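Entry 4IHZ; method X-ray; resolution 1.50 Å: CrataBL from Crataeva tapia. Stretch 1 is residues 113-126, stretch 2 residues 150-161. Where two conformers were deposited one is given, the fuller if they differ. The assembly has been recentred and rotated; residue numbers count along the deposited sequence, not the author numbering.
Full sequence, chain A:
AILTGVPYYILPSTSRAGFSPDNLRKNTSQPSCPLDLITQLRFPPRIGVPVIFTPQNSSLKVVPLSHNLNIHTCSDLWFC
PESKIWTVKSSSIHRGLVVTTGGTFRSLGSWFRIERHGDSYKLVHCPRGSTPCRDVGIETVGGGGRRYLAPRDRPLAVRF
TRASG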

ATOM      1  N   ARG A 113      13.450 -11.042   9.700  1.00 19.57           N
ATOM      2  CA  ARG A 113      13.426 -11.630  11.025  1.00 19.96           C
ATOM      3  C   ARG A 113      14.126 -10.695  11.981  1.00 19.74           C
ATOM      4  O   ARG A 113      14.969  -9.901  11.570  1.00 19.53           O
ATOM      5  N   ILE A 114      13.779 -10.827  13.259  1.00 20.78           N
ATOM      6  CA  ILE A 114      14.497 -10.154  14.351  1.00 19.86           C
ATOM      7  C   ILE A 114      15.393 -11.226  14.983  1.00 21.15           C
ATOM      8  O   ILE A 114      14.902 -12.288  15.381  1.00 22.93           O
ATOM      9  N   GLU A 115      16.692 -10.962  15.026  1.00 20.54           N
ATOM     10  CA  GLU A 115      17.637 -11.933  15.634  1.00 21.37           C
ATOM     11  C   GLU A 115      18.409 -11.290  16.735  1.00 22.01           C
ATOM     12  O   GLU A 115      18.690 -10.095  16.678  1.00 22.20           O
ATOM     13  N   ARG A 116      18.797 -12.080  17.745  1.00 22.16           N
ATOM     14  CA  ARG A 116      19.686 -11.507  18.760  1.00 23.34           C
ATOM     15  C   ARG A 116      21.063 -11.210  18.176  1.00 23.39           C
ATOM     16  O   ARG A 116      21.561 -11.930  17.318  1.00 24.10           O
ATOM     17  N   HIS A 117      21.660 -10.139  18.668  1.00 23.03           N
ATOM     18  CA  HIS A 117      22.949  -9.687  18.183  1.00 23.86           C
ATOM     19  C   HIS A 117      23.604  -9.054  19.386  1.00 23.01           C
ATOM     20  O   HIS A 117      23.241  -7.951  19.808  1.00 22.91           O
ATOM     21  N   GLY A 118      24.567  -9.762  19.988  1.00 23.71           N
ATOM     22  CA  GLY A 118      25.108  -9.268  21.246  1.00 25.55           C
ATOM     23  C   GLY A 118      23.995  -9.181  22.281  1.00 24.96           C
ATOM     24  O   GLY A 118      23.160 -10.075  22.378  1.00 26.93           O
ATOM     25  N   ASP A 119      23.950  -8.090  23.041  1.00 25.79           N
ATOM     26  CA  ASP A 119      22.871  -7.948  24.026  1.00 26.99           C
ATOM     27  C   ASP A 119      21.716  -7.192  23.436  1.00 25.85           C
ATOM     28  O   ASP A 119      20.761  -6.849  24.146  1.00 27.04           O
ATOM     29  N   SER A 120      21.788  -6.962  22.131  1.00 23.17           N
ATOM     30  CA  SER A 120      20.678  -6.282  21.445  1.00 22.39           C
ATOM     31  C   SER A 120      20.135  -7.163  20.328  1.00 22.08           C
ATOM     32  O   SER A 120      20.162  -8.398  20.422  1.00 20.99           O
ATOM     33  N   TYR A 121      19.605  -6.531  19.279  1.00 20.31           N
ATOM     34  CA  TYR A 121      18.980  -7.257  18.193  1.00 21.30           C
ATOM     35  C   TYR A 121      19.554  -6.791  16.882  1.00 20.43           C
ATOM     36  O   TYR A 121      20.261  -5.781  16.817  1.00 19.42           O
ATOM     37  N   LYS A 122      19.238  -7.518  15.827  1.00 20.36           N
ATOM     38  CA  LYS A 122      19.436  -7.029  14.486  1.00 20.05           C
ATOM     39  C   LYS A 122      18.244  -7.452  13.641  1.00 20.21           C
ATOM     40  O   LYS A 122      17.539  -8.422  13.952  1.00 20.42           O
ATOM     41  N   LEU A 123      17.996  -6.685  12.590  1.00 20.36           N
ATOM     42  CA  LEU A 123      17.046  -7.094  11.555  1.00 19.14           C
ATOM     43  C   LEU A 123      17.797  -7.797  10.445  1.00 18.92           C
ATOM     44  O   LEU A 123      18.939  -7.426  10.091  1.00 19.93           O
ATOM     45  N   VAL A 124      17.164  -8.835   9.886  1.00 18.39           N
ATOM     46  CA  VAL A 124      17.718  -9.516   8.722  1.00 19.67           C
ATOM     47  C   VAL A 124      16.595  -9.608   7.696  1.00 19.07           C
ATOM     48  O   VAL A 124      15.408  -9.589   8.051  1.00 18.37           O
ATOM     49  N   HIS A 125      16.959  -9.705   6.431  1.00 20.41           N
ATOM     50  CA  HIS A 125      15.938  -9.933   5.407  1.00 20.06           C
ATOM     51  C   HIS A 125      16.223 -11.312   4.831  1.00 21.59           C
ATOM     52  O   HIS A 125      17.378 -11.653   4.616  1.00 22.15           O
ATOM     53  N   CYS A 126      15.166 -12.068   4.554  1.00 23.00           N
ATOM     54  CA  CYS A 126      15.334 -13.480   4.195  1.00 25.73           C
ATOM     55  C   CYS A 126      14.695 -13.678   2.855  1.00 26.09           C
ATOM     56  O   CYS A 126      13.479 -13.794   2.760  1.00 25.24           O
ATOM     57  N   ALA A 150      19.739  -1.109   4.515  1.00 16.78           N
ATOM     58  CA  ALA A 150      20.026  -1.988   3.368  1.00 17.96           C
ATOM     59  C   ALA A 150      20.494  -3.344   3.864  1.00 18.65           C
ATOM     60  O   ALA A 150      21.221  -3.442   4.851  1.00 18.71           O
ATOM     61  N   PRO A 151      20.105  -4.409   3.157  1.00 19.59           N
ATOM     62  CA  PRO A 151      20.509  -5.754   3.616  1.00 21.14           C
ATOM     63  C   PRO A 151      21.845  -6.152   3.004  1.00 23.72           C
ATOM     64  O   PRO A 151      21.908  -6.837   1.981  1.00 25.18           O
ATOM     65  N   ARG A 152      22.927  -5.709   3.639  1.00 25.20           N
ATOM     66  CA  ARG A 152      24.249  -5.927   3.058  1.00 27.60           C
ATOM     67  C   ARG A 152      25.198  -6.607   4.010  1.00 29.58           C
ATOM     68  O   ARG A 152      26.436  -6.398   3.922  1.00 31.08           O
ATOM     69  N   ASP A 153      24.621  -7.453   4.871  1.00 28.87           N
ATOM     70  CA  ASP A 153      25.363  -8.315   5.804  1.00 32.43           C
ATOM     71  C   ASP A 153      26.352  -7.649   6.769  1.00 31.95           C
ATOM     72  O   ASP A 153      27.281  -8.306   7.266  1.00 33.04           O
ATOM     73  N   ARG A 154      26.147  -6.358   7.033  1.00 31.19           N
ATOM     74  CA  ARG A 154      26.850  -5.614   8.111  1.00 31.05           C
ATOM     75  C   ARG A 154      25.806  -5.116   9.111  1.00 28.88           C
ATOM     76  O   ARG A 154      25.184  -4.066   8.903  1.00 29.70           O
ATOM     77  N   PRO A 155      25.554  -5.887  10.170  1.00 27.32           N
ATOM     78  CA  PRO A 155      24.325  -5.582  10.899  1.00 25.51           C
ATOM     79  C   PRO A 155      24.390  -4.298  11.711  1.00 24.47           C
ATOM     80  O   PRO A 155      25.426  -3.988  12.300  1.00 24.40           O
ATOM     81  N   LEU A 156      23.282  -3.570  11.695  1.00 22.27           N
ATOM     82  CA  LEU A 156      23.069  -2.485  12.650  1.00 21.88           C
ATOM     83  C   LEU A 156      22.479  -3.074  13.925  1.00 21.70           C
ATOM     84  O   LEU A 156      21.406  -3.692  13.897  1.00 21.39           O
ATOM     85  N   ALA A 157      23.159  -2.907  15.059  1.00 20.48           N
ATOM     86  CA  ALA A 157      22.527  -3.286  16.333  1.00 20.61           C
ATOM     87  C   ALA A 157      21.367  -2.356  16.675  1.00 19.63           C
ATOM     88  O   ALA A 157      21.535  -1.125  16.703  1.00 19.66           O
ATOM     89  N   VAL A 158      20.226  -2.959  16.971  1.00 19.30           N
ATOM     90  CA  VAL A 158      19.021  -2.179  17.257  1.00 18.78           C
ATOM     91  C   VAL A 158      18.334  -2.640  18.515  1.00 20.32           C
ATOM     92  O   VAL A 158      18.532  -3.761  19.017  1.00 19.40           O
ATOM     93  N   ARG A 159      17.498  -1.730  19.012  1.00 18.61           N
ATOM     94  CA  ARG A 159      16.617  -1.966  20.125  1.00 19.86           C
ATOM     95  C   ARG A 159      15.236  -1.499  19.688  1.00 19.09           C
ATOM     96  O   ARG A 159      15.092  -0.811  18.666  1.00 19.17           O
ATOM     97  N   PHE A 160      14.229  -1.840  20.475  1.00 19.92           N
ATOM     98  CA  PHE A 160      12.854  -1.539  20.093  1.00 20.52           C
ATOM     99  C   PHE A 160      12.174  -0.851  21.251  1.00 22.10           C
ATOM    100  O   PHE A 160      12.167  -1.365  22.370  1.00 24.36           O
ATOM    101  N   THR A 161      11.646   0.331  20.992  1.00 19.78           N
ATOM    102  CA  THR A 161      10.936   1.063  22.017  1.00 20.29           C
ATOM    103  C   THR A 161       9.453   1.023  21.696  1.00 19.84           C
ATOM    104  O   THR A 161       9.057   1.474  20.610  1.00 18.93           O
TER

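A single antiparallel bridge is all that pairs the backbones of these two stretches, and two residues away along each chain, a water links the backbones instead. At the bridge, Tyr121 N donates to Val158 O at 3.0 Å and Val158 N to Tyr121 O at 2.8 Å, with N-H...O angles of 146° and 171°. Strands 120-125 and 158-161 run at 99° to each other, and the direct pairing is limited to this one bridge. Instead, water 1 accepts from Leu123 N at 2.8 Å and donates to Leu156 O at 2.7 Å, spanning the gap between the diverging chains. Tyr121 O also receives a CA-H...O contact from Ala157 CA at 3.4 Å.

Phe160 supplies the main apolar surface and has more of its surface covered by the other stretch, 76 Å², than any other residue of the contact. Its CA-to-CB bond points toward stretch 1, and chi1 of -55° (m) with chi2 of -76° sets the ring among three side chains. Ile114 (m, t), also directed toward its partner stretch, brings CG2 to 3.7 Å from Phe160 CE2. Tyr121 CB lies at the same distance, 3.7 Å, from Phe160 CE2. Leu123 (m, t) starts sideways, but its end comes nearer, placing CD2 4.2 Å from Phe160 CZ at the ring edge. The Tyr121 and Phe160 rings form an oblique pair, with centroids 5.5 Å apart and planes at 46°. Tyr121 is in the m rotamer and, like Val158 (m), points sideways; Tyr121 CB and Val158 CG2 approach to 4.2 Å, tying this cluster to the backbone bridge.

A second patch forms around Pro155 and Ala157. His117, chi1 178° (t), points toward stretch 2 from the start of the type II' turn that ends at Ser120. Pro155 CB lies over one face of the imidazole, while Ala157 CB sits at its edge, 3.8 Å from His117 CD2; the closest approach to the proline is His117 CE1 to Pro155 CG, 3.5 Å. Ser120 (p) also points inward, with OG 3.4 Å from Ala157 CB. Lys122 contributes its aliphatic portion: with chi1 at 65° (p) and the remaining torsions t, CD reaches 3.7 Å from Pro155 CB. Its NZ continues to a long salt bridge with Glu115 OE1, at 3.9 Å, within stretch 1.

Far from both patches, His125 CB meets Pro151 CB at 4.2 Å. His125 (t) sets out toward stretch 2, but its ring leads away, and NE2 is hydrogen-bonded elsewhere in the structure. Side-chain packing across the contact is therefore essentially apolar, its direct hydrogen bonds being confined to the backbone.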

ATOM      1  CB  ARG A 113      14.167 -12.994  11.066  1.00 20.23           C
ATOM      2  CG  ARG A 113      13.558 -14.002  10.109  1.00 22.23           C
ATOM      3  CD  ARG A 113      14.356 -15.299  10.102  1.00 23.16           C
ATOM      4  NE  ARG A 113      13.738 -16.172   9.110  1.00 26.19           N
ATOM      5  CZ  ARG A 113      14.020 -17.459   8.960  1.00 29.51           C
ATOM      6  NH1 ARG A 113      14.927 -18.038   9.745  1.00 29.29           N
ATOM      7  NH2 ARG A 113      13.388 -18.148   8.025  1.00 30.53           N
ATOM      8  CB  ILE A 114      13.537  -9.610  15.409  1.00 19.64           C
ATOM      9  CG1 ILE A 114      12.629  -8.541  14.782  1.00 19.06           C
ATOM     10  CG2 ILE A 114      14.330  -9.007  16.595  1.00 20.70           C
ATOM     11  CD1 ILE A 114      11.478  -8.058  15.714  1.00 21.69           C
ATOM     12  CB  GLU A 115      18.597 -12.508  14.593  1.00 22.43           C
ATOM     13  CG  GLU A 115      17.862 -13.340  13.529  1.00 23.87           C
ATOM     14  CD  GLU A 115      18.736 -13.888  12.424  1.00 27.95           C
ATOM     15  OE1 GLU A 115      19.963 -13.621  12.400  1.00 31.22           O
ATOM     16  OE2 GLU A 115      18.169 -14.585  11.538  1.00 30.31           O
ATOM     17  CB  ARG A 116      19.839 -12.417  19.970  1.00 23.68           C
ATOM     18  CG  ARG A 116      18.536 -12.598  20.718  1.00 24.91           C
ATOM     19  CD  ARG A 116      18.782 -13.195  22.080  1.00 26.63           C
ATOM     20  NE  ARG A 116      17.536 -13.207  22.863  1.00 27.57           N
ATOM     21  CZ  ARG A 116      17.035 -12.141  23.498  1.00 27.81           C
ATOM     22  NH1 ARG A 116      17.649 -10.964  23.465  1.00 26.93           N
ATOM     23  NH2 ARG A 116      15.886 -12.260  24.150  1.00 30.62           N
ATOM     24  CB  HIS A 117      22.741  -8.654  17.057  1.00 23.23           C
ATOM     25  CG  HIS A 117      24.015  -8.081  16.523  1.00 26.46           C
ATOM     26  ND1 HIS A 117      24.908  -8.814  15.775  1.00 29.15           N
ATOM     27  CD2 HIS A 117      24.532  -6.833  16.615  1.00 30.96           C
ATOM     28  CE1 HIS A 117      25.936  -8.050  15.448  1.00 32.33           C
ATOM     29  NE2 HIS A 117      25.737  -6.845  15.955  1.00 31.83           N
ATOM     30  CB  ASP A 119      23.335  -7.230  25.281  1.00 29.05           C
ATOM     31  CG  ASP A 119      23.982  -8.170  26.271  1.00 34.17           C
ATOM     32  OD1 ASP A 119      23.616  -9.373  26.294  1.00 39.15           O
ATOM     33  OD2 ASP A 119      24.837  -7.705  27.037  1.00 38.76           O
ATOM     34  CB  SER A 120      21.108  -4.927  20.890  1.00 23.00           C
ATOM     35  OG  SER A 120      22.142  -5.075  19.972  0.50 25.84           O
ATOM     36  CB  TYR A 121      17.455  -7.060  18.220  1.00 20.28           C
ATOM     37  CG  TYR A 121      16.783  -7.602  19.459  1.00 21.03           C
ATOM     38  CD1 TYR A 121      16.459  -8.976  19.553  1.00 24.11           C
ATOM     39  CD2 TYR A 121      16.483  -6.777  20.529  1.00 25.64           C
ATOM     40  CE1 TYR A 121      15.838  -9.481  20.691  1.00 27.60           C
ATOM     41  CE2 TYR A 121      15.867  -7.293  21.681  1.00 31.11           C
ATOM     42  CZ  TYR A 121      15.545  -8.647  21.736  1.00 31.34           C
ATOM     43  OH  TYR A 121      14.930  -9.176  22.855  1.00 36.28           O
ATOM     44  CB  LYS A 122      20.715  -7.589  13.879  1.00 20.55           C
ATOM     45  CG  LYS A 122      20.716  -9.092  13.662  1.00 21.07           C
ATOM     46  CD  LYS A 122      22.036  -9.554  13.086  1.00 24.79           C
ATOM     47  CE  LYS A 122      22.037 -11.080  12.995  1.00 25.60           C
ATOM     48  NZ  LYS A 122      23.309 -11.599  12.396  1.00 27.96           N
ATOM     49  CB  LEU A 123      16.328  -5.863  10.966  1.00 19.48           C
ATOM     50  CG  LEU A 123      15.459  -5.068  11.921  1.00 21.24           C
ATOM     51  CD1 LEU A 123      14.829  -3.919  11.074  1.00 25.53           C
ATOM     52  CD2 LEU A 123      14.392  -5.936  12.517  1.00 26.67           C
ATOM     53  CB  VAL A 124      18.279 -10.939   9.078  1.00 20.80           C
ATOM     54  CG1 VAL A 124      19.304 -10.824  10.213  1.00 22.27           C
ATOM     55  CG2 VAL A 124      17.133 -11.873   9.439  1.00 21.34           C
ATOM     56  CB  HIS A 125      16.016  -8.882   4.312  1.00 19.95           C
ATOM     57  CG  HIS A 125      15.004  -9.096   3.234  1.00 21.33           C
ATOM     58  ND1 HIS A 125      15.333  -9.618   2.000  1.00 24.23           N
ATOM     59  CD2 HIS A 125      13.661  -8.914   3.225  1.00 19.91           C
ATOM     60  CE1 HIS A 125      14.239  -9.722   1.263  1.00 21.59           C
ATOM     61  NE2 HIS A 125      13.207  -9.327   1.994  1.00 21.65           N
ATOM     62  CB  CYS A 126      14.672 -14.382   5.232  1.00 26.67           C
ATOM     63  SG  CYS A 126      15.339 -14.128   6.902  1.00 31.76           S
ATOM     64  CB  ALA A 150      21.071  -1.365   2.515  1.00 18.18           C
ATOM     65  CB  PRO A 151      19.361  -6.643   3.119  1.00 20.61           C
ATOM     66  CG  PRO A 151      18.896  -5.960   1.856  1.00 20.84           C
ATOM     67  CD  PRO A 151      19.113  -4.462   2.069  1.00 18.45           C
ATOM     68  CB  ARG A 152      24.815  -4.613   2.527  1.00 27.54           C
ATOM     69  CG  ARG A 152      23.946  -4.053   1.428  1.00 29.00           C
ATOM     70  CD  ARG A 152      24.553  -2.914   0.649  1.00 34.10           C
ATOM     71  NE  ARG A 152      23.512  -2.267  -0.145  1.00 31.96           N
ATOM     72  CZ  ARG A 152      23.630  -1.073  -0.717  1.00 31.14           C
ATOM     73  NH1 ARG A 152      24.773  -0.382  -0.626  1.00 29.88           N
ATOM     74  NH2 ARG A 152      22.605  -0.569  -1.388  1.00 24.17           N
ATOM     75  CB  ASP A 153      25.987  -9.515   5.083  1.00 34.31           C
ATOM     76  CG  ASP A 153      25.006 -10.658   4.937  1.00 39.01           C
ATOM     77  OD1 ASP A 153      24.317 -11.006   5.950  1.00 40.00           O
ATOM     78  OD2 ASP A 153      24.928 -11.191   3.812  1.00 45.05           O
ATOM     79  CB  ARG A 154      27.620  -4.441   7.522  1.00 31.67           C
ATOM     80  CG  ARG A 154      28.695  -4.891   6.555  1.00 38.19           C
ATOM     81  CD  ARG A 154      29.421  -3.715   5.935  1.00 44.25           C
ATOM     82  NE  ARG A 154      28.644  -3.038   4.890  1.00 46.08           N
ATOM     83  CZ  ARG A 154      28.560  -3.439   3.622  1.00 47.48           C
ATOM     84  NH1 ARG A 154      29.160  -4.556   3.221  1.00 47.67           N
ATOM     85  NH2 ARG A 154      27.862  -2.726   2.743  1.00 45.85           N
ATOM     86  CB  PRO A 155      24.140  -6.775  11.821  1.00 26.47           C
ATOM     87  CG  PRO A 155      25.536  -7.330  12.011  1.00 27.76           C
ATOM     88  CD  PRO A 155      26.274  -7.054  10.719  1.00 29.25           C
ATOM     89  CB  LEU A 156      22.087  -1.452  12.058  1.00 22.44           C
ATOM     90  CG  LEU A 156      21.744  -0.306  13.026  1.00 22.68           C
ATOM     91  CD1 LEU A 156      22.925   0.582  13.364  1.00 27.39           C
ATOM     92  CD2 LEU A 156      20.594   0.506  12.422  1.00 22.98           C
ATOM     93  CB  ALA A 157      23.532  -3.265  17.482  1.00 20.79           C
ATOM     94  CB  VAL A 158      17.960  -2.209  16.066  1.00 18.59           C
ATOM     95  CG1 VAL A 158      18.575  -1.609  14.782  1.00 17.95           C
ATOM     96  CG2 VAL A 158      17.419  -3.669  15.818  1.00 19.71           C
ATOM     97  CB  ARG A 159      17.107  -1.154  21.329  1.00 20.23           C
ATOM     98  CG  ARG A 159      17.198   0.368  21.038  1.00 21.94           C
ATOM     99  CD  ARG A 159      18.002   1.110  22.146  1.00 23.50           C
ATOM    100  NE  ARG A 159      18.194   2.519  21.779  1.00 24.75           N
ATOM    101  CZ  ARG A 159      17.359   3.506  22.094  1.00 27.18           C
ATOM    102  NH1 ARG A 159      16.286   3.279  22.858  1.00 28.16           N
ATOM    103  NH2 ARG A 159      17.602   4.746  21.673  1.00 27.44           N
ATOM    104  CB  PHE A 160      12.097  -2.810  19.714  1.00 19.90           C
ATOM    105  CG  PHE A 160      12.776  -3.618  18.637  1.00 20.72           C
ATOM    106  CD1 PHE A 160      12.716  -3.208  17.311  1.00 19.51           C
ATOM    107  CD2 PHE A 160      13.507  -4.774  18.949  1.00 23.56           C
ATOM    108  CE1 PHE A 160      13.342  -3.935  16.303  1.00 18.94           C
ATOM    109  CE2 PHE A 160      14.136  -5.519  17.949  1.00 21.16           C
ATOM    110  CZ  PHE A 160      14.055  -5.109  16.615  1.00 20.61           C
ATOM    111  CB  THR A 161      11.458   2.523  22.068  1.00 19.93           C
ATOM    112  OG1 THR A 161      12.807   2.516  22.555  1.00 22.39           O
ATOM    113  CG2 THR A 161      10.622   3.389  23.003  1.00 21.52           C
TER
HETATM  114  O   HOH W   1      19.654  -4.480  11.955  1.00 21.25           O